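Local coordinates for HTH-type transcriptional repressor MdtR (Bacillus subtilis, PDB 1S3J), which represses the multidrug resistance operon mdtRP by binding directly to its promoter region as a homodimer of the MarR family, at residues A[33-44]-A[104-112]; A[43-54]-A[92-102]. All coordinates share one frame; numbering follows the deposited sequence.

Interaction 1 of 2, residues A[33-44]-A[104-112]; sequences QGVTPAQLFVLA and KFEEVLAGR
Phe105 and Val108, on one side of the long helix 99-120, pack against Leu40, Leu43 and Ala44 of helix 37-49, a helix-helix crossing within the MarR-type winged helix-turn-helix fold. The axes of the two short segments cross at -115° and approach to 10.2 Å, so each helix offers the other a small patch of side chains. The dense part lies around the Phe105 ring. Ala44 CB sits 3.4 Å from Phe105 CE1, and Leu43 CB comes to 3.8 Å from Phe105 CD1, while the carbonyl oxygen of Leu43 lies over one ring face. With CG anti to the backbone N (chi1 177°), Leu40 sends its two methyls different ways. Its CD1 meets Val108 CG1 tip to tip at 3.5 Å, tighter than usual for two carbons, and also borders the Phe105 ring, whereas its CD2 reaches the guanidinium end of Arg112. Met30 of helix 4-32 covers Leu40 further.

The other border, at the loop before helix 37-49, is looser and more polar. Here Gly34, with positive phi, ends the preceding helix in a Schellman motif, and Thr36 N-caps helix 37-49 through OG1. Between these caps Val35 CG2 is 4.2 Å from Val108 CG2, a longer contact than the leucine-valine pair. Gln33 CB rests 3.7 Å from Val108 CG2, and the bend at chi2 turns the amide toward Lys104. Beyond it, Lys104 and the exposed Glu107 bring charge to this border. Lys104 NZ gives Gln33 OE1 a hydrogen bond of 3.0 Å, approaching from above the carbonyl plane, 54° out of it.

Interaction 2 of 2, residues A[43-54]-A[92-102]; sequences LASLKKHGSLKV and VIDLSLTDEGD
The wing sheet of the winged helix-turn-helix begins here: strand 51-53 pairs antiparallel with strand 93-97, and helix 43-49 runs across the latter almost perpendicularly. Leu52 and Leu95 form the hydrogen-bonded pair. Leu95 N donates to Leu52 O at 2.8 Å, nearly straight, and Leu52 N returns a longer bond to Leu95 O. Two residues on, where helix 54-61 starts, Val54 N reaches Ile93 O at 3.1 Å, so the pairing runs into the first turn of that helix, and Val54 CG2 lies alongside Ile93 CB. At the other end, Gly50 O and Leu97 N are joined through a water, which donates to the first and accepts from the second at 3.0 Å.

Leucines fill the angle between helix and strand. Leu46 turns CD1 to Leu95 CB at 3.9 Å, and its CB meets the branch point of Leu97. That leucine spreads its two methyls along the helix surface: CD1 lies against the backbone of Lys47, while CD2 touches Leu43 CD2 at 3.6 Å.

Lys47 carries the contact on to helix 99-120. Bent at chi2 and again at chi4 (-85°), its chain passes Leu97 CD1 and brings NZ to 2.7 Å from Asp102 OD1, a salt bridge on the syn side of the carboxylate, 24° out of its plane. Glu106 supplies a second carboxylate to the same ammonium, which would probably favour the charged form of the lysine. On its far side, strand 93-97 pairs with strand 81-85, completing the three-stranded antiparallel sheet typical of the MarR wing.

From the N terminus, the chain leaves helix 4-32, turns through Gly34 and enters helix 37-49, which serves both contacts. Interaction 2 closes the inner loop: residues 55-91, holding nearly all of the predicted helix-turn-helix and the first strand of the wing hairpin, lie between its segments. Interaction 1 closes the wider one when the chain returns along helix 99-120, so the two closures nest without crossing. Segments 33-44 and 43-54 both include Leu43 and Ala44, but only Leu43 touches in both contacts, and Lys47 packs on Phe105 where they meet. Together they illustrate how one helix can tie a DNA-binding wing to the long helix leading away from it.

Interaction 1 of 2, residues A[33-44]-A[104-112]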
loop_
_atom_site.group_PDB
_atom_site.type_symbol
_atom_site.label_atom_id
_atom_site.label_comp_id
_atom_site.label_asym_id
_atom_site.label_seq_id
_atom_site.Cartn_x
_atom_site.Cartn_y
_atom_site.Cartn_z
ATOM N N GLN A 33 -1.375 18.765 3.044
ATOM C CA GLN A 33 -2.549 19.277 2.337
ATOM C C GLN A 33 -3.865 18.965 3.102
ATOM O O GLN A 33 -4.934 19.355 2.682
ATOM C CB GLN A 33 -2.586 18.745 0.896
ATOM C CG GLN A 33 -1.507 19.321 -0.040
ATOM C CD GLN A 33 -1.664 20.827 -0.290
ATOM O OE1 GLN A 33 -2.740 21.300 -0.705
ATOM N NE2 GLN A 33 -0.585 21.586 -0.034
ATOM N N GLY A 34 -3.765 18.273 4.228
ATOM C CA GLY A 34 -4.883 18.062 5.124
ATOM C C GLY A 34 -5.825 16.909 4.805
ATOM O O GLY A 34 -6.810 16.719 5.528
ATOM N N VAL A 35 -5.530 16.138 3.760
ATOM C CA VAL A 35 -6.413 15.061 3.308
ATOM C C VAL A 35 -5.796 13.680 3.579
ATOM O O VAL A 35 -4.573 13.516 3.583
ATOM C CB VAL A 35 -6.822 15.229 1.786
ATOM C CG1 VAL A 35 -6.765 16.688 1.362
ATOM C CG2 VAL A 35 -5.962 14.396 0.859
ATOM N N THR A 36 -6.658 12.705 3.831
ATOM C CA THR A 36 -6.243 11.323 4.033
ATOM C C THR A 36 -6.389 10.558 2.718
ATOM O O THR A 36 -6.998 11.062 1.775
ATOM C CB THR A 36 -7.120 10.652 5.101
ATOM O OG1 THR A 36 -8.498 10.660 4.671
ATOM C CG2 THR A 36 -7.053 11.439 6.449
ATOM N N PRO A 37 -5.839 9.350 2.656
ATOM C CA PRO A 37 -6.053 8.474 1.506
ATOM C C PRO A 37 -7.520 8.248 1.163
ATOM O O PRO A 37 -7.825 8.159 -0.016
ATOM C CB PRO A 37 -5.415 7.145 1.949
ATOM C CG PRO A 37 -4.363 7.546 2.893
ATOM C CD PRO A 37 -4.921 8.742 3.641
ATOM N N ALA A 38 -8.398 8.107 2.148
ATOM C CA ALA A 38 -9.804 7.812 1.846
ATOM C C ALA A 38 -10.481 9.061 1.283
ATOM O O ALA A 38 -11.286 8.981 0.353
ATOM C CB ALA A 38 -10.544 7.300 3.090
ATOM N N GLN A 39 -10.151 10.213 1.851
ATOM C CA GLN A 39 -10.667 11.475 1.342
ATOM C C GLN A 39 -10.153 11.709 -0.079
ATOM O O GLN A 39 -10.903 12.196 -0.934
ATOM C CB GLN A 39 -10.274 12.646 2.252
ATOM C CG GLN A 39 -11.040 12.684 3.579
ATOM C CD GLN A 39 -10.447 13.686 4.553
ATOM O OE1 GLN A 39 -9.873 14.667 4.136
ATOM N NE2 GLN A 39 -10.598 13.443 5.844
ATOM N N LEU A 40 -8.894 11.334 -0.337
ATOM C CA LEU A 40 -8.288 11.513 -1.662
ATOM C C LEU A 40 -9.027 10.618 -2.651
ATOM O O LEU A 40 -9.327 11.044 -3.764
ATOM C CB LEU A 40 -6.780 11.211 -1.672
ATOM C CG LEU A 40 -6.128 11.329 -3.075
ATOM C CD1 LEU A 40 -6.135 12.792 -3.539
ATOM C CD2 LEU A 40 -4.715 10.728 -3.156
ATOM N N PHE A 41 -9.362 9.408 -2.221
ATOM C CA PHE A 41 -10.107 8.501 -3.060
ATOM C C PHE A 41 -11.482 9.075 -3.446
ATOM O O PHE A 41 -11.948 8.873 -4.574
ATOM C CB PHE A 41 -10.262 7.127 -2.396
ATOM C CG PHE A 41 -10.953 6.100 -3.284
ATOM C CD1 PHE A 41 -10.218 5.165 -4.001
ATOM C CD2 PHE A 41 -12.340 6.092 -3.410
ATOM C CE1 PHE A 41 -10.863 4.228 -4.842
ATOM C CE2 PHE A 41 -12.987 5.178 -4.220
ATOM C CZ PHE A 41 -12.249 4.237 -4.943
ATOM N N VAL A 42 -12.129 9.769 -2.517
ATOM C CA VAL A 42 -13.442 10.338 -2.772
ATOM C C VAL A 42 -13.315 11.488 -3.764
ATOM O O VAL A 42 -14.090 11.587 -4.711
ATOM C CB VAL A 42 -14.112 10.843 -1.490
ATOM C CG1 VAL A 42 -15.428 11.515 -1.824
ATOM C CG2 VAL A 42 -14.350 9.684 -0.500
ATOM N N LEU A 43 -12.325 12.337 -3.542
ATOM C CA LEU A 43 -12.079 13.470 -4.400
ATOM C C LEU A 43 -11.816 13.033 -5.835
ATOM O O LEU A 43 -12.340 13.647 -6.749
ATOM C CB LEU A 43 -10.927 14.329 -3.870
ATOM C CG LEU A 43 -11.200 15.105 -2.580
ATOM C CD1 LEU A 43 -10.007 16.029 -2.230
ATOM C CD2 LEU A 43 -12.524 15.898 -2.637
ATOM N N ALA A 44 -11.053 11.960 -6.013
ATOM C CA ALA A 44 -10.692 11.437 -7.338
ATOM C C ALA A 44 -11.882 10.802 -8.060
ATOM O O ALA A 44 -12.085 11.039 -9.244
ATOM C CB ALA A 44 -9.535 10.417 -7.224
ATOM N N LYS A 104 -8.008 21.480 -4.543
ATOM C CA LYS A 104 -7.302 20.713 -3.523
ATOM C C LYS A 104 -6.904 19.344 -4.062
ATOM O O LYS A 104 -5.800 18.868 -3.770
ATOM C CB LYS A 104 -8.142 20.555 -2.251
ATOM C CG LYS A 104 -7.334 20.224 -0.999
ATOM C CD LYS A 104 -6.255 21.264 -0.746
ATOM C CE LYS A 104 -5.697 21.166 0.623
ATOM N NZ LYS A 104 -4.948 22.392 0.978
ATOM N N PHE A 105 -7.780 18.735 -4.866
ATOM C CA PHE A 105 -7.476 17.448 -5.489
ATOM C C PHE A 105 -6.305 17.584 -6.461
ATOM O O PHE A 105 -5.531 16.631 -6.643
ATOM C CB PHE A 105 -8.683 16.869 -6.224
ATOM C CG PHE A 105 -8.370 15.630 -7.010
ATOM C CD1 PHE A 105 -8.107 14.427 -6.357
ATOM C CD2 PHE A 105 -8.283 15.671 -8.387
ATOM C CE1 PHE A 105 -7.798 13.281 -7.079
ATOM C CE2 PHE A 105 -7.970 14.526 -9.120
ATOM C CZ PHE A 105 -7.737 13.334 -8.471
ATOM N N GLU A 106 -6.174 18.771 -7.063
ATOM C CA GLU A 106 -5.149 19.020 -8.081
ATOM C C GLU A 106 -3.793 19.270 -7.438
ATOM O O GLU A 106 -2.773 18.824 -7.948
ATOM C CB GLU A 106 -5.550 20.198 -8.972
ATOM C CG GLU A 106 -5.260 20.005 -10.449
ATOM C CD GLU A 106 -5.991 18.824 -11.060
ATOM O OE1 GLU A 106 -7.242 18.802 -11.013
ATOM O OE2 GLU A 106 -5.306 17.918 -11.604
ATOM N N GLU A 107 -3.811 19.982 -6.312
ATOM C CA GLU A 107 -2.616 20.258 -5.516
ATOM C C GLU A 107 -2.035 18.969 -4.926
ATOM O O GLU A 107 -0.835 18.766 -4.928
ATOM C CB GLU A 107 -2.955 21.239 -4.395
ATOM C CG GLU A 107 -3.290 22.639 -4.880
ATOM C CD GLU A 107 -3.600 23.616 -3.743
ATOM O OE1 GLU A 107 -3.872 23.183 -2.593
ATOM O OE2 GLU A 107 -3.576 24.843 -4.011
ATOM N N VAL A 108 -2.902 18.089 -4.442
ATOM C CA VAL A 108 -2.476 16.810 -3.909
ATOM C C VAL A 108 -1.886 15.934 -5.040
ATOM O O VAL A 108 -0.830 15.322 -4.877
ATOM C CB VAL A 108 -3.646 16.087 -3.209
ATOM C CG1 VAL A 108 -3.268 14.653 -2.831
ATOM C CG2 VAL A 108 -4.091 16.856 -1.955
ATOM N N LEU A 109 -2.560 15.895 -6.184
ATOM C CA LEU A 109 -2.126 15.043 -7.294
ATOM C C LEU A 109 -0.776 15.518 -7.882
ATOM O O LEU A 109 0.100 14.703 -8.181
ATOM C CB LEU A 109 -3.199 15.010 -8.385
ATOM C CG LEU A 109 -3.200 13.814 -9.344
ATOM C CD1 LEU A 109 -3.733 12.553 -8.663
ATOM C CD2 LEU A 109 -4.029 14.148 -10.596
ATOM N N ALA A 110 -0.622 16.833 -8.034
ATOM C CA ALA A 110 0.620 17.416 -8.531
ATOM C C ALA A 110 1.758 17.111 -7.575
ATOM O O ALA A 110 2.848 16.782 -8.015
ATOM C CB ALA A 110 0.472 18.925 -8.746
ATOM N N GLY A 111 1.499 17.205 -6.272
ATOM C CA GLY A 111 2.446 16.773 -5.265
ATOM C C GLY A 111 2.890 15.324 -5.455
ATOM O O GLY A 111 4.091 15.023 -5.388
ATOM N N ARG A 112 1.926 14.429 -5.686
ATOM C CA ARG A 112 2.211 13.008 -5.928
ATOM C C ARG A 112 2.996 12.794 -7.224
ATOM O O ARG A 112 3.855 11.917 -7.296
ATOM C CB ARG A 112 0.928 12.171 -6.017
ATOM C CG ARG A 112 0.212 11.936 -4.702
ATOM C CD ARG A 112 -1.101 11.160 -4.868
ATOM N NE ARG A 112 -1.412 10.315 -3.712
ATOM C CZ ARG A 112 -1.176 9.016 -3.619
ATOM N NH1 ARG A 112 -0.611 8.346 -4.612
ATOM N NH2 ARG A 112 -1.504 8.370 -2.515
#

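Interaction 2 of 2, residues A[43-54]-A[92-102]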
loop_
_atom_site.group_PDB
_atom_site.type_symbol
_atom_site.label_atom_id
_atom_site.label_comp_id
_atom_site.label_asym_id
_atom_site.label_seq_id
_atom_site.Cartn_x
_atom_site.Cartn_y
_atom_site.Cartn_z
ATOM N N LEU A 43 -12.325 12.337 -3.542
ATOM C CA LEU A 43 -12.079 13.470 -4.400
ATOM C C LEU A 43 -11.816 13.033 -5.835
ATOM O O LEU A 43 -12.340 13.647 -6.749
ATOM C CB LEU A 43 -10.927 14.329 -3.870
ATOM C CG LEU A 43 -11.200 15.105 -2.580
ATOM C CD1 LEU A 43 -10.007 16.029 -2.230
ATOM C CD2 LEU A 43 -12.524 15.898 -2.637
ATOM N N ALA A 44 -11.053 11.960 -6.013
ATOM C CA ALA A 44 -10.692 11.437 -7.338
ATOM C C ALA A 44 -11.882 10.802 -8.060
ATOM O O ALA A 44 -12.085 11.039 -9.244
ATOM C CB ALA A 44 -9.535 10.417 -7.224
ATOM N N SER A 45 -12.659 9.993 -7.342
ATOM C CA SER A 45 -13.938 9.491 -7.844
ATOM C C SER A 45 -14.910 10.601 -8.284
ATOM O O SER A 45 -15.688 10.401 -9.201
ATOM C CB SER A 45 -14.634 8.623 -6.799
ATOM O OG SER A 45 -13.774 7.577 -6.392
ATOM N N LEU A 46 -14.874 11.748 -7.628
ATOM C CA LEU A 46 -15.772 12.846 -7.971
ATOM C C LEU A 46 -15.241 13.692 -9.139
ATOM O O LEU A 46 -16.032 14.198 -9.920
ATOM C CB LEU A 46 -16.067 13.728 -6.745
ATOM C CG LEU A 46 -16.837 13.055 -5.594
ATOM C CD1 LEU A 46 -17.128 14.107 -4.517
ATOM C CD2 LEU A 46 -18.122 12.377 -6.073
ATOM N N LYS A 47 -13.923 13.845 -9.259
ATOM C CA LYS A 47 -13.341 14.491 -10.439
ATOM C C LYS A 47 -13.646 13.676 -11.707
ATOM O O LYS A 47 -14.017 14.229 -12.736
ATOM C CB LYS A 47 -11.818 14.695 -10.276
ATOM C CG LYS A 47 -11.136 15.498 -11.400
ATOM C CD LYS A 47 -11.831 16.840 -11.627
ATOM C CE LYS A 47 -11.151 17.692 -12.699
ATOM N NZ LYS A 47 -10.044 18.477 -12.108
ATOM N N LYS A 48 -13.526 12.360 -11.607
ATOM C CA LYS A 48 -13.765 11.468 -12.731
ATOM C C LYS A 48 -15.250 11.405 -13.120
ATOM O O LYS A 48 -15.598 11.627 -14.282
ATOM C CB LYS A 48 -13.217 10.062 -12.421
ATOM C CG LYS A 48 -13.610 8.984 -13.441
ATOM C CD LYS A 48 -12.598 7.840 -13.550
ATOM C CE LYS A 48 -11.712 7.987 -14.798
ATOM N NZ LYS A 48 -10.451 7.160 -14.729
ATOM N N HIS A 49 -16.123 11.123 -12.159
ATOM C CA HIS A 49 -17.531 10.871 -12.458
ATOM C C HIS A 49 -18.456 12.087 -12.358
ATOM O O HIS A 49 -19.637 11.982 -12.676
ATOM C CB HIS A 49 -18.055 9.747 -11.566
ATOM C CG HIS A 49 -17.554 8.395 -11.959
ATOM N ND1 HIS A 49 -16.278 7.962 -11.669
ATOM C CD2 HIS A 49 -18.150 7.383 -12.633
ATOM C CE1 HIS A 49 -16.107 6.741 -12.151
ATOM N NE2 HIS A 49 -17.231 6.364 -12.735
ATOM N N GLY A 50 -17.931 13.229 -11.926
ATOM C CA GLY A 50 -18.729 14.427 -11.699
ATOM C C GLY A 50 -19.582 14.397 -10.433
ATOM O O GLY A 50 -19.411 15.205 -9.509
ATOM N N SER A 51 -20.532 13.475 -10.412
ATOM C CA SER A 51 -21.392 13.256 -9.267
ATOM C C SER A 51 -21.524 11.765 -8.984
ATOM O O SER A 51 -21.569 10.954 -9.913
ATOM C CB SER A 51 -22.773 13.845 -9.553
ATOM O OG SER A 51 -23.602 13.733 -8.420
ATOM N N LEU A 52 -21.587 11.407 -7.705
ATOM C CA LEU A 52 -21.884 10.033 -7.301
ATOM C C LEU A 52 -22.786 10.005 -6.077
ATOM O O LEU A 52 -22.702 10.870 -5.222
ATOM C CB LEU A 52 -20.595 9.273 -6.992
ATOM C CG LEU A 52 -19.658 8.990 -8.175
ATOM C CD1 LEU A 52 -18.338 8.409 -7.706
ATOM C CD2 LEU A 52 -20.312 8.058 -9.187
ATOM N N LYS A 53 -23.643 8.994 -5.994
ATOM C CA LYS A 53 -24.418 8.750 -4.798
ATOM C C LYS A 53 -23.477 8.318 -3.666
ATOM O O LYS A 53 -22.377 7.820 -3.924
ATOM C CB LYS A 53 -25.483 7.679 -5.055
ATOM C CG LYS A 53 -26.424 7.979 -6.243
ATOM C CD LYS A 53 -27.141 6.699 -6.648
ATOM C CE LYS A 53 -28.364 6.956 -7.480
ATOM N NZ LYS A 53 -28.810 5.667 -8.106
ATOM N N VAL A 54 -23.892 8.542 -2.424
ATOM C CA VAL A 54 -23.137 8.066 -1.276
ATOM C C VAL A 54 -23.015 6.548 -1.337
ATOM O O VAL A 54 -21.955 6.007 -1.031
ATOM C CB VAL A 54 -23.778 8.458 0.071
ATOM C CG1 VAL A 54 -23.143 7.649 1.220
ATOM C CG2 VAL A 54 -23.594 9.916 0.316
ATOM N N VAL A 92 -31.995 10.264 -1.411
ATOM C CA VAL A 92 -30.613 9.828 -1.572
ATOM C C VAL A 92 -29.714 11.032 -1.873
ATOM O O VAL A 92 -30.120 11.990 -2.543
ATOM C CB VAL A 92 -30.411 8.610 -2.561
ATOM C CG1 VAL A 92 -31.692 7.775 -2.732
ATOM C CG2 VAL A 92 -29.871 9.029 -3.895
ATOM N N ILE A 93 -28.492 10.965 -1.341
ATOM C CA ILE A 93 -27.562 12.091 -1.331
ATOM C C ILE A 93 -26.543 11.919 -2.464
ATOM O O ILE A 93 -25.922 10.871 -2.574
ATOM C CB ILE A 93 -26.849 12.146 0.050
ATOM C CG1 ILE A 93 -27.873 12.197 1.207
ATOM C CG2 ILE A 93 -25.864 13.285 0.113
ATOM C CD1 ILE A 93 -28.878 13.332 1.151
ATOM N N ASP A 94 -26.402 12.931 -3.324
ATOM C CA ASP A 94 -25.277 13.003 -4.270
ATOM C C ASP A 94 -24.155 13.832 -3.690
ATOM O O ASP A 94 -24.406 14.873 -3.073
ATOM C CB ASP A 94 -25.652 13.683 -5.574
ATOM C CG ASP A 94 -26.669 12.922 -6.368
ATOM O OD1 ASP A 94 -26.780 11.689 -6.201
ATOM O OD2 ASP A 94 -27.395 13.501 -7.205
ATOM N N LEU A 95 -22.920 13.395 -3.937
ATOM C CA LEU A 95 -21.744 14.222 -3.698
ATOM C C LEU A 95 -21.191 14.822 -4.988
ATOM O O LEU A 95 -21.308 14.237 -6.052
ATOM C CB LEU A 95 -20.647 13.410 -3.003
ATOM C CG LEU A 95 -21.065 12.779 -1.678
ATOM C CD1 LEU A 95 -19.955 11.919 -1.099
ATOM C CD2 LEU A 95 -21.495 13.865 -0.701
ATOM N N SER A 96 -20.557 15.981 -4.869
ATOM C CA SER A 96 -19.811 16.565 -5.971
ATOM C C SER A 96 -18.687 17.456 -5.456
ATOM O O SER A 96 -18.663 17.845 -4.276
ATOM C CB SER A 96 -20.759 17.335 -6.901
ATOM O OG SER A 96 -21.510 18.287 -6.162
ATOM N N LEU A 97 -17.729 17.776 -6.319
ATOM C CA LEU A 97 -16.648 18.701 -5.920
ATOM C C LEU A 97 -17.117 20.130 -5.905
ATOM O O LEU A 97 -17.867 20.535 -6.768
ATOM C CB LEU A 97 -15.472 18.615 -6.884
ATOM C CG LEU A 97 -14.811 17.256 -7.045
ATOM C CD1 LEU A 97 -13.843 17.336 -8.188
ATOM C CD2 LEU A 97 -14.106 16.862 -5.754
ATOM N N THR A 98 -16.651 20.904 -4.929
ATOM C CA THR A 98 -16.701 22.360 -5.008
ATOM C C THR A 98 -15.500 22.827 -5.841
ATOM O O THR A 98 -14.640 22.006 -6.220
ATOM C CB THR A 98 -16.623 22.982 -3.614
ATOM O OG1 THR A 98 -15.408 22.580 -2.967
ATOM C CG2 THR A 98 -17.738 22.466 -2.686
ATOM N N ASP A 99 -15.450 24.133 -6.124
ATOM C CA ASP A 99 -14.307 24.761 -6.790
ATOM C C ASP A 99 -13.065 24.499 -5.949
ATOM O O ASP A 99 -12.017 24.157 -6.482
ATOM C CB ASP A 99 -14.461 26.300 -6.930
ATOM C CG ASP A 99 -15.387 26.742 -8.094
ATOM O OD1 ASP A 99 -15.855 25.892 -8.887
ATOM O OD2 ASP A 99 -15.691 27.953 -8.287
ATOM N N GLU A 100 -13.197 24.675 -4.635
ATOM C CA GLU A 100 -12.060 24.591 -3.718
ATOM C C GLU A 100 -11.551 23.163 -3.604
ATOM O O GLU A 100 -10.364 22.945 -3.372
ATOM C CB GLU A 100 -12.421 25.124 -2.326
ATOM C CG GLU A 100 -12.538 26.637 -2.248
ATOM C CD GLU A 100 -13.982 27.138 -2.310
ATOM O OE1 GLU A 100 -14.238 28.232 -1.744
ATOM O OE2 GLU A 100 -14.863 26.455 -2.914
ATOM N N GLY A 101 -12.459 22.204 -3.774
ATOM C CA GLY A 101 -12.131 20.794 -3.711
ATOM C C GLY A 101 -11.416 20.318 -4.956
ATOM O O GLY A 101 -10.522 19.493 -4.862
ATOM N N ASP A 102 -11.832 20.827 -6.115
ATOM C CA ASP A 102 -11.147 20.580 -7.382
ATOM C C ASP A 102 -9.700 21.057 -7.280
ATOM O O ASP A 102 -8.771 20.343 -7.640
ATOM C CB ASP A 102 -11.863 21.324 -8.517
ATOM C CG ASP A 102 -11.326 20.970 -9.877
ATOM O OD1 ASP A 102 -11.632 19.860 -10.373
ATOM O OD2 ASP A 102 -10.591 21.743 -10.523
HETATM O O HOH W 1 -17.845 17.081 -9.200
#